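Local coordinates for spindle pole body-associated protein VIK1 (Saccharomyces cerevisiae, PDB 2O0A) that recruits the minus end-directed kinesin Kar3 to microtubules and spindle poles, and with it cross-links antiparallel microtubules, at residues L42-I50 / Y59-H67; N93-H104 / T262-D272. All coordinates share one frame; numbering follows the deposited sequence.

Contact 1: L42-I50 / Y59-H67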
loop_
_atom_site.group_PDB
_atom_site.type_symbol
_atom_site.label_atom_id
_atom_site.label_comp_id
_atom_site.label_asym_id
_atom_site.label_seq_id
_atom_site.Cartn_x
_atom_site.Cartn_y
_atom_site.Cartn_z
ATOM N N LEU A 42 10.344 19.533 -9.209
ATOM C CA LEU A 42 9.401 20.523 -8.706
ATOM C C LEU A 42 8.188 19.827 -8.128
ATOM O O LEU A 42 7.638 18.914 -8.747
ATOM C CB LEU A 42 8.973 21.504 -9.802
ATOM C CG LEU A 42 9.983 22.518 -10.366
ATOM C CD1 LEU A 42 11.008 22.998 -9.332
ATOM C CD2 LEU A 42 10.679 21.970 -11.598
ATOM N N PHE A 43 7.789 20.243 -6.931
ATOM C CA PHE A 43 6.655 19.626 -6.244
ATOM C C PHE A 43 5.512 20.591 -6.085
ATOM O O PHE A 43 5.673 21.657 -5.492
ATOM C CB PHE A 43 7.066 19.133 -4.861
ATOM C CG PHE A 43 8.173 18.145 -4.891
ATOM C CD1 PHE A 43 7.906 16.785 -4.974
ATOM C CD2 PHE A 43 9.498 18.569 -4.852
ATOM C CE1 PHE A 43 8.941 15.862 -5.020
ATOM C CE2 PHE A 43 10.531 17.654 -4.902
ATOM C CZ PHE A 43 10.257 16.302 -4.973
ATOM N N ASP A 44 4.360 20.196 -6.612
ATOM C CA ASP A 44 3.120 20.931 -6.420
ATOM C C ASP A 44 2.216 20.121 -5.476
ATOM O O ASP A 44 1.479 19.233 -5.906
ATOM C CB ASP A 44 2.451 21.189 -7.779
ATOM C CG ASP A 44 1.192 22.046 -7.668
ATOM O OD1 ASP A 44 0.644 22.183 -6.543
ATOM O OD2 ASP A 44 0.754 22.592 -8.708
ATOM N N TYR A 45 2.272 20.465 -4.193
ATOM C CA TYR A 45 1.558 19.709 -3.162
ATOM C C TYR A 45 0.055 20.008 -3.157
ATOM O O TYR A 45 -0.735 19.233 -2.618
ATOM C CB TYR A 45 2.170 19.989 -1.787
ATOM C CG TYR A 45 3.592 19.481 -1.612
ATOM C CD1 TYR A 45 3.858 18.113 -1.524
ATOM C CD2 TYR A 45 4.674 20.363 -1.523
ATOM C CE1 TYR A 45 5.161 17.635 -1.357
ATOM C CE2 TYR A 45 5.995 19.887 -1.345
ATOM C CZ TYR A 45 6.226 18.521 -1.281
ATOM O OH TYR A 45 7.492 18.020 -1.081
ATOM N N GLU A 46 -0.343 21.137 -3.746
ATOM C CA GLU A 46 -1.767 21.472 -3.858
ATOM C C GLU A 46 -2.454 20.704 -4.984
ATOM O O GLU A 46 -3.593 20.254 -4.835
ATOM C CB GLU A 46 -1.979 22.984 -4.054
ATOM C CG GLU A 46 -2.102 23.785 -2.765
ATOM C CD GLU A 46 -3.439 23.603 -2.072
ATOM O OE1 GLU A 46 -3.447 23.108 -0.927
ATOM O OE2 GLU A 46 -4.479 23.955 -2.671
ATOM N N ASN A 47 -1.759 20.536 -6.108
ATOM C CA ASN A 47 -2.381 19.957 -7.298
ATOM C C ASN A 47 -1.895 18.550 -7.613
ATOM O O ASN A 47 -2.354 17.928 -8.573
ATOM C CB ASN A 47 -2.166 20.882 -8.510
ATOM C CG ASN A 47 -2.754 22.261 -8.296
ATOM O OD1 ASN A 47 -2.027 23.266 -8.292
ATOM N ND2 ASN A 47 -4.058 22.317 -8.074
ATOM N N GLY A 48 -0.953 18.064 -6.797
ATOM C CA GLY A 48 -0.481 16.685 -6.883
ATOM C C GLY A 48 0.384 16.451 -8.102
ATOM O O GLY A 48 0.182 15.500 -8.843
ATOM N N VAL A 49 1.348 17.331 -8.309
ATOM C CA VAL A 49 2.185 17.256 -9.500
ATOM C C VAL A 49 3.660 17.210 -9.106
ATOM O O VAL A 49 4.085 17.953 -8.239
ATOM C CB VAL A 49 1.945 18.481 -10.429
ATOM C CG1 VAL A 49 2.699 18.303 -11.719
ATOM C CG2 VAL A 49 0.461 18.660 -10.711
ATOM N N ILE A 50 4.425 16.323 -9.741
ATOM C CA ILE A 50 5.885 16.360 -9.680
ATOM C C ILE A 50 6.374 16.563 -11.112
ATOM O O ILE A 50 6.035 15.784 -12.009
ATOM C CB ILE A 50 6.500 15.071 -9.093
ATOM C CG1 ILE A 50 5.907 14.783 -7.712
ATOM C CG2 ILE A 50 8.038 15.178 -9.023
ATOM C CD1 ILE A 50 6.314 13.428 -7.144
ATOM N N TYR A 59 4.396 14.681 -14.019
ATOM C CA TYR A 59 3.878 13.463 -13.397
ATOM C C TYR A 59 2.835 13.826 -12.348
ATOM O O TYR A 59 3.145 14.475 -11.363
ATOM C CB TYR A 59 5.009 12.651 -12.760
ATOM C CG TYR A 59 6.047 12.186 -13.752
ATOM C CD1 TYR A 59 5.849 11.031 -14.490
ATOM C CD2 TYR A 59 7.227 12.919 -13.953
ATOM C CE1 TYR A 59 6.802 10.597 -15.402
ATOM C CE2 TYR A 59 8.182 12.494 -14.867
ATOM C CZ TYR A 59 7.952 11.338 -15.589
ATOM O OH TYR A 59 8.884 10.898 -16.491
ATOM N N LYS A 60 1.602 13.401 -12.592
ATOM C CA LYS A 60 0.494 13.683 -11.682
ATOM C C LYS A 60 0.179 12.478 -10.795
ATOM O O LYS A 60 0.445 11.325 -11.164
ATOM C CB LYS A 60 -0.753 14.104 -12.462
ATOM C CG LYS A 60 -0.539 15.359 -13.291
ATOM C CD LYS A 60 -1.851 15.935 -13.766
ATOM C CE LYS A 60 -1.710 16.499 -15.167
ATOM N NZ LYS A 60 -3.035 16.659 -15.828
ATOM N N PHE A 61 -0.393 12.780 -9.631
ATOM C CA PHE A 61 -0.777 11.776 -8.646
ATOM C C PHE A 61 -2.085 12.234 -8.035
ATOM O O PHE A 61 -2.430 13.421 -8.096
ATOM C CB PHE A 61 0.274 11.704 -7.545
ATOM C CG PHE A 61 1.603 11.168 -8.010
ATOM C CD1 PHE A 61 1.901 9.821 -7.873
ATOM C CD2 PHE A 61 2.546 12.015 -8.583
ATOM C CE1 PHE A 61 3.113 9.318 -8.310
ATOM C CE2 PHE A 61 3.771 11.521 -9.028
ATOM C CZ PHE A 61 4.055 10.170 -8.884
ATOM N N ASN A 62 -2.820 11.316 -7.413
ATOM C CA ASN A 62 -4.011 11.760 -6.704
ATOM C C ASN A 62 -3.649 12.793 -5.636
ATOM O O ASN A 62 -4.370 13.784 -5.433
ATOM C CB ASN A 62 -4.779 10.563 -6.136
ATOM C CG ASN A 62 -5.280 9.639 -7.233
ATOM O OD1 ASN A 62 -4.803 8.531 -7.371
ATOM N ND2 ASN A 62 -6.199 10.129 -8.059
ATOM N N ARG A 63 -2.518 12.578 -4.973
ATOM C CA ARG A 63 -1.956 13.551 -4.048
ATOM C C ARG A 63 -0.464 13.267 -3.901
ATOM O O ARG A 63 -0.042 12.107 -3.957
ATOM C CB ARG A 63 -2.677 13.480 -2.694
ATOM C CG ARG A 63 -2.169 14.457 -1.650
ATOM C CD ARG A 63 -3.215 14.761 -0.605
ATOM N NE ARG A 63 -4.330 15.590 -1.086
ATOM C CZ ARG A 63 -4.278 16.912 -1.246
ATOM N NH1 ARG A 63 -3.161 17.585 -0.991
ATOM N NH2 ARG A 63 -5.355 17.567 -1.664
ATOM N N VAL A 64 0.313 14.335 -3.740
ATOM C CA VAL A 64 1.740 14.290 -3.407
ATOM C C VAL A 64 1.868 14.705 -1.951
ATOM O O VAL A 64 1.462 15.798 -1.542
ATOM C CB VAL A 64 2.576 15.203 -4.346
ATOM C CG1 VAL A 64 4.023 15.298 -3.856
ATOM C CG2 VAL A 64 2.508 14.647 -5.752
ATOM N N ILE A 65 2.398 13.793 -1.149
ATOM C CA ILE A 65 2.393 13.925 0.292
ATOM C C ILE A 65 3.809 14.122 0.808
ATOM O O ILE A 65 4.650 13.257 0.617
ATOM C CB ILE A 65 1.786 12.632 0.935
ATOM C CG1 ILE A 65 0.347 12.419 0.459
ATOM C CG2 ILE A 65 1.847 12.698 2.443
ATOM C CD1 ILE A 65 -0.158 10.982 0.665
ATOM N N PRO A 66 4.073 15.248 1.490
ATOM C CA PRO A 66 5.425 15.489 1.994
ATOM C C PRO A 66 5.702 14.797 3.330
ATOM O O PRO A 66 5.068 15.111 4.341
ATOM C CB PRO A 66 5.468 17.016 2.146
ATOM C CG PRO A 66 4.045 17.398 2.417
ATOM C CD PRO A 66 3.150 16.353 1.811
ATOM N N HIS A 67 6.660 13.877 3.326
ATOM C CA HIS A 67 7.045 13.142 4.525
ATOM C C HIS A 67 7.581 14.026 5.672
ATOM O O HIS A 67 7.418 13.689 6.835
ATOM C CB HIS A 67 8.060 12.047 4.173
ATOM C CG HIS A 67 8.303 11.064 5.277
ATOM N ND1 HIS A 67 7.697 9.826 5.317
ATOM C CD2 HIS A 67 9.110 11.123 6.364
ATOM C CE1 HIS A 67 8.101 9.177 6.392
ATOM N NE2 HIS A 67 8.956 9.941 7.047
HETATM O O HOH W 1 -1.059 16.954 -3.890
HETATM O O HOH W 2 -4.054 20.581 -0.923
HETATM O O HOH W 3 -3.055 15.506 -9.595
#
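Y45 lays its ring against V64 and P66, and these two with I50 and G48 make up most of the contact. At CD1 the edge of the ring meets V64 O at 3.3 Å, while CE1 touches V64 CG1 at 3.6 Å; the two side chains cross at about a right angle. P66 comes over a face instead, its CG 4.3 Å from the ring centroid in a CH-pi contact. With CG anti to its own carbonyl carbon (chi1 -66°), the tyrosine swings from the turn toward the strand 63-66; its hydroxyl goes on to a hydrogen bond with E34.

V64 works with both branches. While CG1 meets the tyrosine, CG2 reaches under the turn to G48 C at 3.6 Å and to I50 CG1 at 3.9 Å. The isoleucine's end, CD1, meets F61 CE2 at 3.7 Å, so I50 touches both V64 and the phenylalanine ring.

The turn above is a hairpin end with a classic G1 beta bulge, D44 being paired with G48 and V49 together; OD1 of D44 accepts from N47 N in an Asx motif. G48 has positive phi (72°), and its CA lies close to the 61-63 backbone, 4.5 Å from R63 CA. From this turn the antiparallel sheet of 41-44, 49-52 and 58-60 continues: I50 and Y59 are a hydrogen-bonded pair, and F61 N donates to G48 O at 2.9 Å. Past F61 the chain leaves this sheet and joins the central one beside strand 27-32. There a water bridges Y45 O to V64 N, and a second water links E46 OE1 to R63 NH1, while R63 NE forms a salt bridge with E16 of helix 4-23.

Contact 2: N93-H104 / T262-D272; sequences NFNLISLSTTPH and TKSFFLLNLND. With EDO (1,2-ethanediol), chain B.
L99 O is gripped twice by N269: the backbone N comes in nearly along the C=O axis at 2.8 Å, and ND2 sits well above the carbonyl plane at 3.1 Å. The same ND2 makes a weak bond to S98 OG. At the other end N95 does similar work. Wedged between its backbone N and carbonyl carbon (chi1 71°), its amide turns across to 262-265, where ND2 donates to T262 OG1, itself also hydrogen-bonded to L258 O in helix 250-261, and, in the amide plane, to S264 OG, and OD1 receives F265 N. With an alanine here, F265 N, S264 OG and T262 OG1 would probably lose their amide partner. Between the two asparagines, I97 CD1 lies 3.8 Å from F266 CZ, and L96 CD1 is 3.5 Å from F265 CD2. Beyond the strands, T101 OG1 donates to D272 OD2 at 2.7 Å, and N271 ND2 to T102 OG1. These are neighbouring parallel strands of the central kinesin-like sheet, flanked by strands 221-228 and 27-32; helix 72-89 packs on the face of L96 and F265, helix 276-289 on that of F266 and L268.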
loop_
_atom_site.group_PDB
_atom_site.type_symbol
_atom_site.label_atom_id
_atom_site.label_comp_id
_atom_site.label_asym_id
_atom_site.label_seq_id
_atom_site.Cartn_x
_atom_site.Cartn_y
_atom_site.Cartn_z
ATOM N N ASN A 93 -13.087 -6.149 -0.743
ATOM C CA ASN A 93 -11.689 -6.574 -0.577
ATOM C C ASN A 93 -10.787 -5.565 -1.254
ATOM O O ASN A 93 -11.121 -5.040 -2.336
ATOM C CB ASN A 93 -11.485 -7.966 -1.167
ATOM C CG ASN A 93 -12.359 -8.993 -0.505
ATOM O OD1 ASN A 93 -12.722 -8.878 0.681
ATOM N ND2 ASN A 93 -12.731 -10.007 -1.282
ATOM N N PHE A 94 -9.664 -5.254 -0.613
ATOM C CA PHE A 94 -8.888 -4.107 -1.043
ATOM C C PHE A 94 -7.416 -4.247 -0.737
ATOM O O PHE A 94 -6.994 -5.177 -0.076
ATOM C CB PHE A 94 -9.463 -2.794 -0.486
ATOM C CG PHE A 94 -9.365 -2.619 1.024
ATOM C CD1 PHE A 94 -8.605 -1.582 1.546
ATOM C CD2 PHE A 94 -10.086 -3.443 1.917
ATOM C CE1 PHE A 94 -8.520 -1.358 2.918
ATOM C CE2 PHE A 94 -10.031 -3.224 3.298
ATOM C CZ PHE A 94 -9.234 -2.176 3.805
ATOM N N ASN A 95 -6.632 -3.299 -1.229
ATOM C CA ASN A 95 -5.189 -3.410 -1.061
ATOM C C ASN A 95 -4.494 -2.082 -0.893
ATOM O O ASN A 95 -5.069 -1.010 -1.136
ATOM C CB ASN A 95 -4.563 -4.228 -2.209
ATOM C CG ASN A 95 -4.559 -3.497 -3.533
ATOM O OD1 ASN A 95 -3.995 -2.406 -3.666
ATOM N ND2 ASN A 95 -5.167 -4.116 -4.555
ATOM N N LEU A 96 -3.248 -2.182 -0.427
ATOM C CA LEU A 96 -2.298 -1.086 -0.441
ATOM C C LEU A 96 -1.023 -1.665 -1.027
ATOM O O LEU A 96 -0.431 -2.579 -0.458
ATOM C CB LEU A 96 -2.074 -0.564 0.986
ATOM C CG LEU A 96 -0.959 0.459 1.200
ATOM C CD1 LEU A 96 -1.118 1.650 0.266
ATOM C CD2 LEU A 96 -0.872 0.913 2.672
ATOM N N ILE A 97 -0.634 -1.165 -2.197
ATOM C CA ILE A 97 0.558 -1.657 -2.889
ATOM C C ILE A 97 1.625 -0.575 -2.778
ATOM O O ILE A 97 1.492 0.488 -3.390
ATOM C CB ILE A 97 0.243 -2.013 -4.359
ATOM C CG1 ILE A 97 -0.761 -3.167 -4.383
ATOM C CG2 ILE A 97 1.553 -2.398 -5.118
ATOM C CD1 ILE A 97 -1.429 -3.410 -5.733
ATOM N N SER A 98 2.650 -0.851 -1.962
ATOM C CA SER A 98 3.656 0.138 -1.611
ATOM C C SER A 98 4.978 -0.161 -2.325
ATOM O O SER A 98 5.522 -1.255 -2.172
ATOM C CB SER A 98 3.847 0.182 -0.092
ATOM O OG SER A 98 4.818 1.164 0.262
ATOM N N LEU A 99 5.451 0.813 -3.106
ATOM C CA LEU A 99 6.734 0.724 -3.816
ATOM C C LEU A 99 7.754 1.593 -3.113
ATOM O O LEU A 99 7.513 2.784 -2.848
ATOM C CB LEU A 99 6.559 1.216 -5.262
ATOM C CG LEU A 99 5.930 0.258 -6.278
ATOM C CD1 LEU A 99 4.526 -0.152 -5.913
ATOM C CD2 LEU A 99 5.947 0.865 -7.676
ATOM N N SER A 100 8.898 0.995 -2.812
ATOM C CA SER A 100 9.974 1.666 -2.075
ATOM C C SER A 100 11.280 1.194 -2.665
ATOM O O SER A 100 11.333 0.114 -3.234
ATOM C CB SER A 100 9.933 1.274 -0.611
ATOM O OG SER A 100 8.784 1.824 0.055
ATOM N N THR A 101 12.339 1.990 -2.531
ATOM C CA THR A 101 13.658 1.527 -2.992
ATOM C C THR A 101 14.654 1.373 -1.837
ATOM O O THR A 101 15.835 1.039 -2.051
ATOM C CB THR A 101 14.254 2.450 -4.090
ATOM O OG1 THR A 101 14.326 3.790 -3.587
ATOM C CG2 THR A 101 13.405 2.408 -5.361
ATOM N N THR A 102 14.177 1.627 -0.622
ATOM C CA THR A 102 14.956 1.461 0.600
ATOM C C THR A 102 14.099 0.722 1.624
ATOM O O THR A 102 12.873 0.670 1.473
ATOM C CB THR A 102 15.388 2.815 1.186
ATOM O OG1 THR A 102 14.233 3.634 1.440
ATOM C CG2 THR A 102 16.329 3.542 0.238
ATOM N N PRO A 103 14.735 0.128 2.650
ATOM C CA PRO A 103 13.981 -0.531 3.717
ATOM C C PRO A 103 12.893 0.376 4.277
ATOM O O PRO A 103 13.157 1.542 4.616
ATOM C CB PRO A 103 15.053 -0.802 4.773
ATOM C CG PRO A 103 16.292 -0.999 3.975
ATOM C CD PRO A 103 16.193 0.005 2.855
ATOM N N HIS A 104 11.668 -0.151 4.354
ATOM C CA HIS A 104 10.538 0.621 4.851
ATOM C C HIS A 104 9.704 -0.104 5.922
ATOM O O HIS A 104 8.446 -0.091 5.901
ATOM C CB HIS A 104 9.653 1.043 3.679
ATOM C CG HIS A 104 10.049 2.354 3.064
ATOM N ND1 HIS A 104 9.278 3.492 3.175
ATOM C CD2 HIS A 104 11.141 2.710 2.346
ATOM C CE1 HIS A 104 9.879 4.491 2.550
ATOM N NE2 HIS A 104 11.008 4.044 2.033
ATOM N N THR A 262 -9.614 -6.752 -6.588
ATOM C CA THR A 262 -9.727 -5.983 -5.341
ATOM C C THR A 262 -9.592 -4.501 -5.660
ATOM O O THR A 262 -9.111 -4.141 -6.746
ATOM C CB THR A 262 -8.674 -6.417 -4.251
ATOM O OG1 THR A 262 -7.353 -6.045 -4.669
ATOM C CG2 THR A 262 -8.688 -7.912 -4.021
ATOM N N LYS A 263 -10.037 -3.648 -4.737
ATOM C CA LYS A 263 -9.816 -2.215 -4.852
ATOM C C LYS A 263 -8.350 -1.956 -4.542
ATOM O O LYS A 263 -7.816 -2.533 -3.606
ATOM C CB LYS A 263 -10.665 -1.424 -3.854
ATOM C CG LYS A 263 -12.169 -1.543 -4.031
ATOM C CD LYS A 263 -12.637 -0.753 -5.231
ATOM C CE LYS A 263 -12.776 0.725 -4.934
ATOM N NZ LYS A 263 -13.261 1.465 -6.151
ATOM N N SER A 264 -7.726 -1.085 -5.331
ATOM C CA SER A 264 -6.283 -0.811 -5.200
ATOM C C SER A 264 -5.924 0.607 -4.768
ATOM O O SER A 264 -6.618 1.588 -5.048
ATOM C CB SER A 264 -5.536 -1.105 -6.517
ATOM O OG SER A 264 -5.659 -2.455 -6.924
ATOM N N PHE A 265 -4.782 0.702 -4.098
ATOM C CA PHE A 265 -4.212 1.988 -3.724
ATOM C C PHE A 265 -2.711 1.836 -3.900
ATOM O O PHE A 265 -2.066 1.116 -3.126
ATOM C CB PHE A 265 -4.561 2.259 -2.249
ATOM C CG PHE A 265 -4.184 3.636 -1.725
ATOM C CD1 PHE A 265 -5.182 4.486 -1.230
ATOM C CD2 PHE A 265 -2.840 4.048 -1.619
ATOM C CE1 PHE A 265 -4.871 5.739 -0.675
ATOM C CE2 PHE A 265 -2.525 5.309 -1.082
ATOM C CZ PHE A 265 -3.545 6.151 -0.603
ATOM N N PHE A 266 -2.141 2.501 -4.909
ATOM C CA PHE A 266 -0.687 2.448 -5.100
ATOM C C PHE A 266 -0.034 3.595 -4.355
ATOM O O PHE A 266 -0.470 4.741 -4.453
ATOM C CB PHE A 266 -0.337 2.515 -6.592
ATOM C CG PHE A 266 -0.635 1.243 -7.339
ATOM C CD1 PHE A 266 0.365 0.291 -7.537
ATOM C CD2 PHE A 266 -1.926 0.978 -7.820
ATOM C CE1 PHE A 266 0.083 -0.899 -8.238
ATOM C CE2 PHE A 266 -2.202 -0.216 -8.517
ATOM C CZ PHE A 266 -1.201 -1.141 -8.722
ATOM N N LEU A 267 1.028 3.270 -3.626
ATOM C CA LEU A 267 1.780 4.235 -2.853
ATOM C C LEU A 267 3.234 4.192 -3.327
ATOM O O LEU A 267 3.886 3.150 -3.239
ATOM C CB LEU A 267 1.693 3.905 -1.352
ATOM C CG LEU A 267 2.424 4.897 -0.448
ATOM C CD1 LEU A 267 1.836 6.312 -0.546
ATOM C CD2 LEU A 267 2.431 4.409 1.022
ATOM N N LEU A 268 3.714 5.309 -3.865
ATOM C CA LEU A 268 5.090 5.368 -4.359
ATOM C C LEU A 268 5.919 6.189 -3.398
ATOM O O LEU A 268 5.687 7.377 -3.223
ATOM C CB LEU A 268 5.146 5.917 -5.791
ATOM C CG LEU A 268 4.882 4.805 -6.828
ATOM C CD1 LEU A 268 3.457 4.256 -6.758
ATOM C CD2 LEU A 268 5.150 5.306 -8.222
ATOM N N ASN A 269 6.866 5.530 -2.745
ATOM C CA ASN A 269 7.697 6.187 -1.738
ATOM C C ASN A 269 8.968 6.687 -2.393
ATOM O O ASN A 269 9.835 5.888 -2.761
ATOM C CB ASN A 269 8.010 5.233 -0.580
ATOM C CG ASN A 269 6.762 4.805 0.159
ATOM O OD1 ASN A 269 6.229 5.548 0.996
ATOM N ND2 ASN A 269 6.277 3.592 -0.141
ATOM N N LEU A 270 9.073 8.006 -2.527
ATOM C CA LEU A 270 10.162 8.616 -3.286
ATOM C C LEU A 270 11.128 9.287 -2.326
ATOM O O LEU A 270 10.831 10.328 -1.751
ATOM C CB LEU A 270 9.613 9.615 -4.316
ATOM C CG LEU A 270 8.479 9.200 -5.265
ATOM C CD1 LEU A 270 8.164 10.348 -6.205
ATOM C CD2 LEU A 270 8.800 7.917 -6.061
ATOM N N ASN A 271 12.287 8.669 -2.142
ATOM C CA ASN A 271 13.260 9.170 -1.184
ATOM C C ASN A 271 14.672 8.905 -1.662
ATOM O O ASN A 271 15.611 8.904 -0.875
ATOM C CB ASN A 271 13.034 8.499 0.174
ATOM C CG ASN A 271 13.462 7.043 0.182
ATOM O OD1 ASN A 271 13.515 6.389 -0.868
ATOM N ND2 ASN A 271 13.791 6.529 1.364
ATOM N N ASP A 272 14.803 8.684 -2.964
ATOM C CA ASP A 272 16.000 8.096 -3.546
ATOM C C ASP A 272 16.235 8.721 -4.920
ATOM O O ASP A 272 15.590 8.357 -5.905
ATOM C CB ASP A 272 15.745 6.593 -3.670
ATOM C CG ASP A 272 16.961 5.808 -4.087
ATOM O OD1 ASP A 272 18.095 6.338 -4.048
ATOM O OD2 ASP A 272 16.763 4.627 -4.446
HETATM C C1 EDO B . 8.150 8.157 2.221
HETATM O O1 EDO B . 7.956 6.964 2.978
HETATM C C2 EDO B . 9.569 8.151 1.643
HETATM O O2 EDO B . 10.397 7.294 2.453
HETATM O O HOH W 4 11.813 4.385 -1.069
HETATM O O HOH W 5 12.274 5.729 -3.910
#

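Contact 2 lies in the middle of the motor homology domain, its centre about 4 Å from that of the chain; contact 1 sits about 17 Å out and is only partly buried. Both reach the central sheet, where strand 27-32 runs between 63-66 and 265-270. They touch directly through I50 CD1 and L270 CD1, 3.7 Å apart, and helix 276-289 packs on side chains of both. Contact 2 joins parallel strands far apart in sequence, with a backbone ladder that is regular from I97 to N269 and asparagine amides knitting its ends. Contact 1 is local, antiparallel only where 49-50 pairs with 59-60: three backbone bonds, a tight turn and the packing of Y45 on V64 and P66.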